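Local coordinates for beta-lactamase-related domain-containing protein (Bacteroides dorei DSM 17855, PDB 5TGF) that probably acts as a serine hydrolase of the beta-lactamase family and binds calcium, though its substrate is not established, at residues P169-Q172 with E173-A177; I211-L214 with K215-Y218; V246-P249 with G250-V253. All coordinates share one frame; numbering follows the deposited sequence.

Contact 1: residues P169-Q172 with E173-A177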
loop_
_atom_site.group_PDB
_atom_site.type_symbol
_atom_site.label_atom_id
_atom_site.label_comp_id
_atom_site.label_asym_id
_atom_site.label_seq_id
_atom_site.Cartn_x
_atom_site.Cartn_y
_atom_site.Cartn_z
ATOM N N PRO A 169 3.350 17.382 -3.001
ATOM C CA PRO A 169 3.395 17.938 -4.355
ATOM C C PRO A 169 3.971 16.971 -5.377
ATOM O O PRO A 169 3.469 16.923 -6.518
ATOM C CB PRO A 169 4.313 19.161 -4.211
ATOM C CG PRO A 169 4.243 19.541 -2.809
ATOM C CD PRO A 169 3.808 18.351 -1.997
ATOM N N LEU A 170 4.938 16.159 -4.970
ATOM C CA LEU A 170 5.451 15.110 -5.843
ATOM C C LEU A 170 4.394 14.096 -6.251
ATOM O O LEU A 170 4.316 13.685 -7.407
ATOM C CB LEU A 170 6.637 14.388 -5.210
ATOM C CG LEU A 170 7.950 15.165 -5.179
ATOM C CD1 LEU A 170 8.920 14.375 -4.335
ATOM C CD2 LEU A 170 8.487 15.366 -6.618
ATOM N N PHE A 171 3.564 13.685 -5.301
ATOM C CA PHE A 171 2.490 12.766 -5.617
ATOM C C PHE A 171 1.581 13.353 -6.687
ATOM O O PHE A 171 1.176 12.644 -7.602
ATOM C CB PHE A 171 1.668 12.459 -4.366
ATOM C CG PHE A 171 0.380 11.734 -4.646
ATOM C CD1 PHE A 171 0.361 10.561 -5.387
ATOM C CD2 PHE A 171 -0.811 12.211 -4.122
ATOM C CE1 PHE A 171 -0.847 9.917 -5.653
ATOM C CE2 PHE A 171 -1.996 11.589 -4.399
ATOM C CZ PHE A 171 -2.007 10.412 -5.145
ATOM N N GLN A 172 1.229 14.630 -6.550
ATOM C CA GLN A 172 0.326 15.262 -7.502
ATOM C C GLN A 172 1.030 15.392 -8.864
ATOM O O GLN A 172 0.435 15.112 -9.873
ATOM C CB GLN A 172 -0.142 16.636 -7.010
ATOM C CG GLN A 172 -0.928 16.616 -5.678
ATOM C CD GLN A 172 -2.225 15.813 -5.742
ATOM O OE1 GLN A 172 -2.848 15.665 -6.804
ATOM N NE2 GLN A 172 -2.687 15.370 -4.578
ATOM N N GLU A 173 2.289 15.783 -8.865
ATOM C CA GLU A 173 3.000 16.009 -10.134
ATOM C C GLU A 173 3.231 14.692 -10.905
ATOM O O GLU A 173 2.929 14.606 -12.101
ATOM C CB GLU A 173 4.310 16.743 -9.895
ATOM C CG GLU A 173 5.145 16.914 -11.164
ATOM C CD GLU A 173 6.588 17.323 -10.894
ATOM O OE1 GLU A 173 6.922 17.681 -9.737
ATOM O OE2 GLU A 173 7.400 17.280 -11.856
ATOM N N LEU A 174 3.696 13.664 -10.205
ATOM C CA LEU A 174 4.226 12.449 -10.832
ATOM C C LEU A 174 3.225 11.295 -10.997
ATOM O O LEU A 174 3.423 10.428 -11.841
ATOM C CB LEU A 174 5.420 11.943 -10.012
ATOM C CG LEU A 174 6.620 12.869 -9.915
ATOM C CD1 LEU A 174 7.720 12.223 -9.106
ATOM C CD2 LEU A 174 7.139 13.245 -11.301
ATOM N N ILE A 175 2.186 11.255 -10.160
ATOM C CA ILE A 175 1.220 10.186 -10.228
ATOM C C ILE A 175 -0.215 10.688 -10.435
ATOM O O ILE A 175 -0.914 10.227 -11.349
ATOM C CB ILE A 175 1.303 9.278 -8.978
ATOM C CG1 ILE A 175 2.724 8.699 -8.771
ATOM C CG2 ILE A 175 0.237 8.191 -9.008
ATOM C CD1 ILE A 175 3.199 7.711 -9.816
ATOM N N ALA A 176 -0.709 11.560 -9.554
ATOM C CA ALA A 176 -2.140 11.901 -9.571
ATOM C C ALA A 176 -2.560 12.695 -10.832
ATOM O O ALA A 176 -3.518 12.328 -11.510
ATOM C CB ALA A 176 -2.550 12.653 -8.318
ATOM N N ALA A 177 -1.849 13.776 -11.126
ATOM C CA ALA A 177 -2.164 14.567 -12.318
ATOM C C ALA A 177 -2.066 13.781 -13.650
ATOM O O ALA A 177 -3.019 13.764 -14.394
ATOM C CB ALA A 177 -1.331 15.829 -12.349
#
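The methyl of Ala176 lies over one face of the Phe171 ring, offset toward its rim, with CB 4.2 Å from the ring centroid in a CH-pi contact. Ile175 meets the same ring obliquely, its CG2 3.9 Å from Phe171 CE1, and the two side chains cross at about a right angle; beyond the helix, the ring of Phe186 packs edge-to-face with Phe171. Ile175 is four residues after Phe171, the usual helical spacing; Ala176 is five after it, within helix 167-179 where this widens into a pi-type turn at residues 173-176. With CG anti to the backbone N (chi1 169°), Phe171 leans along the helix toward these later residues, while Val63 and Val67 of helix 60-74 also touch it.

The amide of Gln172 flanks Ala176 as well, bringing OE1 to 3.4 Å from CB of that alanine; its NE2 is held by Glu168 and by the backbone oxygen of Ser184. Leu170 and Leu174 run side by side in the same direction, meeting through CD2 and CD1, and Leu174 continues onto Val71 and Arg74. On the exposed flank the extended chain of Glu173 ends in a salt bridge from OE1 to Lys165.

The backbone changes its bonding across the wide turn. Leu174 N still bonds Leu170 O, but Ala177 N bonds Gln172 O, five residues back. Between them Phe171 O accepts twice: Ile175 N comes from above the carbonyl plane at 3.1 Å, whereas Ala176 N lies in that plane at 2.9 Å, its N-H pointing almost straight at the oxygen (174°).

Contact 2: residues I211-L214 with K215-Y218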
loop_
_atom_site.group_PDB
_atom_site.type_symbol
_atom_site.label_atom_id
_atom_site.label_comp_id
_atom_site.label_asym_id
_atom_site.label_seq_id
_atom_site.Cartn_x
_atom_site.Cartn_y
_atom_site.Cartn_z
ATOM N N ILE A 211 -8.750 3.265 -8.722
ATOM C CA ILE A 211 -8.866 2.389 -9.893
ATOM C C ILE A 211 -7.943 2.868 -11.032
ATOM O O ILE A 211 -7.387 2.050 -11.743
ATOM C CB ILE A 211 -10.356 2.287 -10.335
ATOM C CG1 ILE A 211 -11.093 1.264 -9.449
ATOM C CG2 ILE A 211 -10.507 1.824 -11.781
ATOM C CD1 ILE A 211 -10.693 -0.198 -9.703
ATOM N N ARG A 212 -7.804 4.183 -11.217
ATOM C CA ARG A 212 -6.862 4.707 -12.229
ATOM C C ARG A 212 -5.432 4.319 -11.942
ATOM O O ARG A 212 -4.674 3.933 -12.867
ATOM C CB ARG A 212 -6.959 6.239 -12.387
ATOM C CG ARG A 212 -8.318 6.735 -12.861
ATOM C CD ARG A 212 -8.486 8.216 -12.565
ATOM N NE ARG A 212 -9.746 8.700 -13.103
ATOM C CZ ARG A 212 -9.891 9.240 -14.302
ATOM N NH1 ARG A 212 -8.849 9.448 -15.072
ATOM N NH2 ARG A 212 -11.086 9.593 -14.713
ATOM N N PHE A 213 -5.051 4.406 -10.665
ATOM C CA PHE A 213 -3.747 3.962 -10.202
ATOM C C PHE A 213 -3.484 2.474 -10.498
ATOM O O PHE A 213 -2.432 2.133 -11.025
ATOM C CB PHE A 213 -3.620 4.203 -8.671
ATOM C CG PHE A 213 -2.362 3.637 -8.080
ATOM C CD1 PHE A 213 -1.143 4.238 -8.310
ATOM C CD2 PHE A 213 -2.384 2.433 -7.375
ATOM C CE1 PHE A 213 0.033 3.690 -7.815
ATOM C CE2 PHE A 213 -1.207 1.869 -6.867
ATOM C CZ PHE A 213 0.009 2.500 -7.092
ATOM N N LEU A 214 -4.434 1.617 -10.126
ATOM C CA LEU A 214 -4.301 0.161 -10.314
ATOM C C LEU A 214 -4.207 -0.227 -11.818
ATOM O O LEU A 214 -3.388 -1.067 -12.198
ATOM C CB LEU A 214 -5.467 -0.570 -9.656
ATOM C CG LEU A 214 -5.423 -0.701 -8.125
ATOM C CD1 LEU A 214 -6.735 -1.280 -7.632
ATOM C CD2 LEU A 214 -4.235 -1.519 -7.661
ATOM N N LYS A 215 -4.974 0.463 -12.654
ATOM C CA LYS A 215 -4.894 0.268 -14.108
ATOM C C LYS A 215 -3.472 0.525 -14.605
ATOM O O LYS A 215 -2.910 -0.279 -15.368
ATOM C CB LYS A 215 -5.885 1.179 -14.827
ATOM C CG LYS A 215 -5.964 0.963 -16.343
ATOM C CD LYS A 215 -6.840 1.983 -17.055
ATOM C CE LYS A 215 -6.865 1.685 -18.564
ATOM N NZ LYS A 215 -7.671 2.679 -19.318
HETATM N N MSE A 216 -2.884 1.637 -14.181
HETATM C CA MSE A 216 -1.494 1.944 -14.478
HETATM C C MSE A 216 -0.566 0.838 -14.060
HETATM O O MSE A 216 0.321 0.448 -14.822
HETATM C CB MSE A 216 -1.109 3.289 -13.852
HETATM C CG MSE A 216 0.309 3.730 -14.248
HETATM SE SE MSE A 216 1.659 3.137 -12.936
HETATM C CE MSE A 216 1.062 4.165 -11.359
ATOM N N ILE A 217 -0.688 0.357 -12.816
ATOM C CA ILE A 217 0.180 -0.697 -12.338
ATOM C C ILE A 217 -0.026 -1.981 -13.148
ATOM O O ILE A 217 0.946 -2.686 -13.458
ATOM C CB ILE A 217 -0.075 -0.974 -10.813
ATOM C CG1 ILE A 217 0.359 0.239 -9.988
ATOM C CG2 ILE A 217 0.692 -2.171 -10.325
ATOM C CD1 ILE A 217 1.849 0.520 -9.968
ATOM N N TYR A 218 -1.281 -2.302 -13.418
ATOM C CA TYR A 218 -1.656 -3.506 -14.166
ATOM C C TYR A 218 -1.033 -3.509 -15.569
ATOM O O TYR A 218 -0.706 -4.568 -16.101
ATOM C CB TYR A 218 -3.181 -3.631 -14.279
ATOM C CG TYR A 218 -3.589 -4.918 -14.989
ATOM C CD1 TYR A 218 -3.620 -6.122 -14.299
ATOM C CD2 TYR A 218 -3.937 -4.928 -16.345
ATOM C CE1 TYR A 218 -3.942 -7.318 -14.933
ATOM C CE2 TYR A 218 -4.303 -6.114 -16.978
ATOM C CZ TYR A 218 -4.282 -7.308 -16.250
ATOM O OH TYR A 218 -4.646 -8.506 -16.805
#
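From CB outward, the side chain of Ile217 is laid against Phe213, one helical turn earlier. Ile217 CB stands 3.6 Å from Leu214 O. The next atom, CG1, passes 3.5 Å from Phe213 O and then covers one face of the phenylalanine ring, toward its rim, in a CH-pi contact 24° off the ring normal; its closest ring atom is Phe213 CZ, 3.7 Å from CG1. At the tip, Ile217 CD1 also reaches CZ of Phe213, at 3.9 Å. The ring can take this place because Phe213 CG is anti to the backbone N (chi1 174°), which swings the aromatic group along the helix toward its C-terminal end.

Met216, a selenomethionine, adds a second, oblique approach: its chain bends beyond CG and returns its terminal methyl CE to 3.7 Å from Phe213 CE1. These are i to i+3 and i to i+4 contacts on the last turns of helix 207-218, which lies between helix 60-74 and strands 293-297 and 302-307 of the six-stranded antiparallel sheet. Trp62 stacks edge-to-face on Phe213 and also touches Leu214 and Ile217, while Leu214 reaches Tyr303, Phe305 and Pro294 of the sheet.

Regular i to i+4 hydrogen bonds run beneath the side chains. Ile217 N approaches Phe213 O in the carbonyl plane, and the short bond from Tyr218 N to Leu214 O, 2.7 Å, is nearly collinear with the carbonyl. The side chain of Lys215 touches Tyr303 of the sheet, and Arg212 NH1 hydrogen-bonds the backbone oxygen of Leu179.

Contact 3: residues V246-P249 with G250-V253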
loop_
_atom_site.group_PDB
_atom_site.type_symbol
_atom_site.label_atom_id
_atom_site.label_comp_id
_atom_site.label_asym_id
_atom_site.label_seq_id
_atom_site.Cartn_x
_atom_site.Cartn_y
_atom_site.Cartn_z
ATOM N N VAL A 246 13.991 -12.830 8.582
ATOM C CA VAL A 246 13.171 -13.792 9.319
ATOM C C VAL A 246 11.749 -13.279 9.399
ATOM O O VAL A 246 11.518 -12.141 9.852
ATOM C CB VAL A 246 13.710 -14.076 10.737
ATOM C CG1 VAL A 246 12.705 -14.929 11.544
ATOM C CG2 VAL A 246 15.096 -14.747 10.653
ATOM N N VAL A 247 10.809 -14.110 8.941
ATOM C CA VAL A 247 9.394 -13.799 9.009
ATOM C C VAL A 247 8.811 -14.593 10.169
ATOM O O VAL A 247 8.810 -15.824 10.145
ATOM C CB VAL A 247 8.669 -14.195 7.714
ATOM C CG1 VAL A 247 7.159 -13.951 7.838
ATOM C CG2 VAL A 247 9.246 -13.416 6.524
ATOM N N ALA A 248 8.254 -13.895 11.140
ATOM C CA ALA A 248 7.614 -14.558 12.289
ATOM C C ALA A 248 6.294 -15.193 11.880
ATOM O O ALA A 248 5.644 -14.732 10.939
ATOM C CB ALA A 248 7.379 -13.568 13.415
ATOM N N PRO A 249 5.873 -16.244 12.599
ATOM C CA PRO A 249 4.535 -16.787 12.392
ATOM C C PRO A 249 3.465 -15.732 12.531
ATOM O O PRO A 249 3.582 -14.829 13.348
ATOM C CB PRO A 249 4.393 -17.843 13.528
ATOM C CG PRO A 249 5.775 -18.153 13.967
ATOM C CD PRO A 249 6.600 -16.925 13.691
ATOM N N GLY A 250 2.415 -15.843 11.719
ATOM C CA GLY A 250 1.213 -15.024 11.921
ATOM C C GLY A 250 1.234 -13.608 11.333
ATOM O O GLY A 250 0.457 -12.768 11.741
ATOM N N GLU A 251 2.097 -13.330 10.347
ATOM C CA GLU A 251 1.959 -12.058 9.625
ATOM C C GLU A 251 0.768 -12.186 8.657
ATOM O O GLU A 251 0.213 -13.277 8.464
ATOM C CB GLU A 251 3.256 -11.714 8.881
ATOM C CG GLU A 251 4.495 -11.639 9.760
ATOM C CD GLU A 251 4.545 -10.426 10.688
ATOM O OE1 GLU A 251 3.768 -9.465 10.543
ATOM O OE2 GLU A 251 5.360 -10.464 11.636
ATOM N N TYR A 252 0.397 -11.067 8.058
ATOM C CA TYR A 252 -0.846 -10.964 7.289
ATOM C C TYR A 252 -1.036 -12.036 6.224
ATOM O O TYR A 252 -2.117 -12.601 6.118
ATOM C CB TYR A 252 -0.976 -9.563 6.681
ATOM C CG TYR A 252 -2.059 -9.474 5.639
ATOM C CD1 TYR A 252 -3.397 -9.236 5.966
ATOM C CD2 TYR A 252 -1.733 -9.627 4.329
ATOM C CE1 TYR A 252 -4.346 -9.163 4.962
ATOM C CE2 TYR A 252 -2.668 -9.528 3.340
ATOM C CZ TYR A 252 -3.974 -9.350 3.663
ATOM O OH TYR A 252 -4.860 -9.390 2.590
ATOM N N VAL A 253 -0.013 -12.333 5.434
ATOM C CA VAL A 253 -0.207 -13.303 4.345
ATOM C C VAL A 253 -0.544 -14.722 4.892
ATOM O O VAL A 253 -1.458 -15.415 4.365
ATOM C CB VAL A 253 0.988 -13.298 3.377
ATOM C CG1 VAL A 253 0.999 -14.517 2.492
ATOM C CG2 VAL A 253 1.012 -12.017 2.553
HETATM O O HOH W 1 3.896 -15.158 8.899
HETATM O O HOH W 2 7.889 -11.142 10.849
HETATM O O HOH W 3 3.903 -12.098 13.548
#
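A water-lined turn leads into helix 252-257, with Glu251 at the N-cap position and its side chain folded back over Val247 and Ala248. CG of Glu251 meets Ala248 O at 3.5 Å and Val247 CG1 at 4.0 Å. The chain bends at chi2 (-71°), which turns the carboxylate back along the preceding loop, where OE2 comes near the methyl of Ala248.

Three waters link the two limbs of the turn. One donates to Ala248 O at 2.7 Å and accepts from Glu251 N. Another accepts from Ala248 N and donates to Glu251 OE2 at 2.7 Å. The third donates to Pro249 O and, weakly, to the same OE2. Between the limbs Gly250 takes positive phi (84°), a backbone shape readily adopted by glycine.

Glu251 OE1 and Tyr252 N both bind a glycerol, probably from the crystallisation liquor. Glu251 lies near, without touching, Ser58, Lys61 and Tyr147, a set consistent with the SxxK site of serine beta-lactamase relatives. The loop follows helix 231-238, and Val246 pairs through its backbone with Thr143 and Phe145; at the other end, Tyr252 at the start of helix 252-257 bonds Glu272 of edge strand 270-274 through its hydroxyl.

In the fold
Contacts 1 and 2 are partly buried and share a plan: a phenylalanine ring covered on one face by an aliphatic carbon from further along its own helix. Their helices, 167-179 and 207-218, both pack on helix 60-74 and touch where Ile175 CG2 meets Phe213 CD1 at 4.2 Å. They differ in backbone: contact 1 contains a wide turn, whereas contact 2 keeps regular i to i+4 bonding and also faces the main sheet. Contact 3 lies at the surface across the chain's centre, about 33 Å from contact 1 and 28 Å from contact 2 between centres. There, water bridges and a carboxylate replace the apolar aromatic packing of the helices.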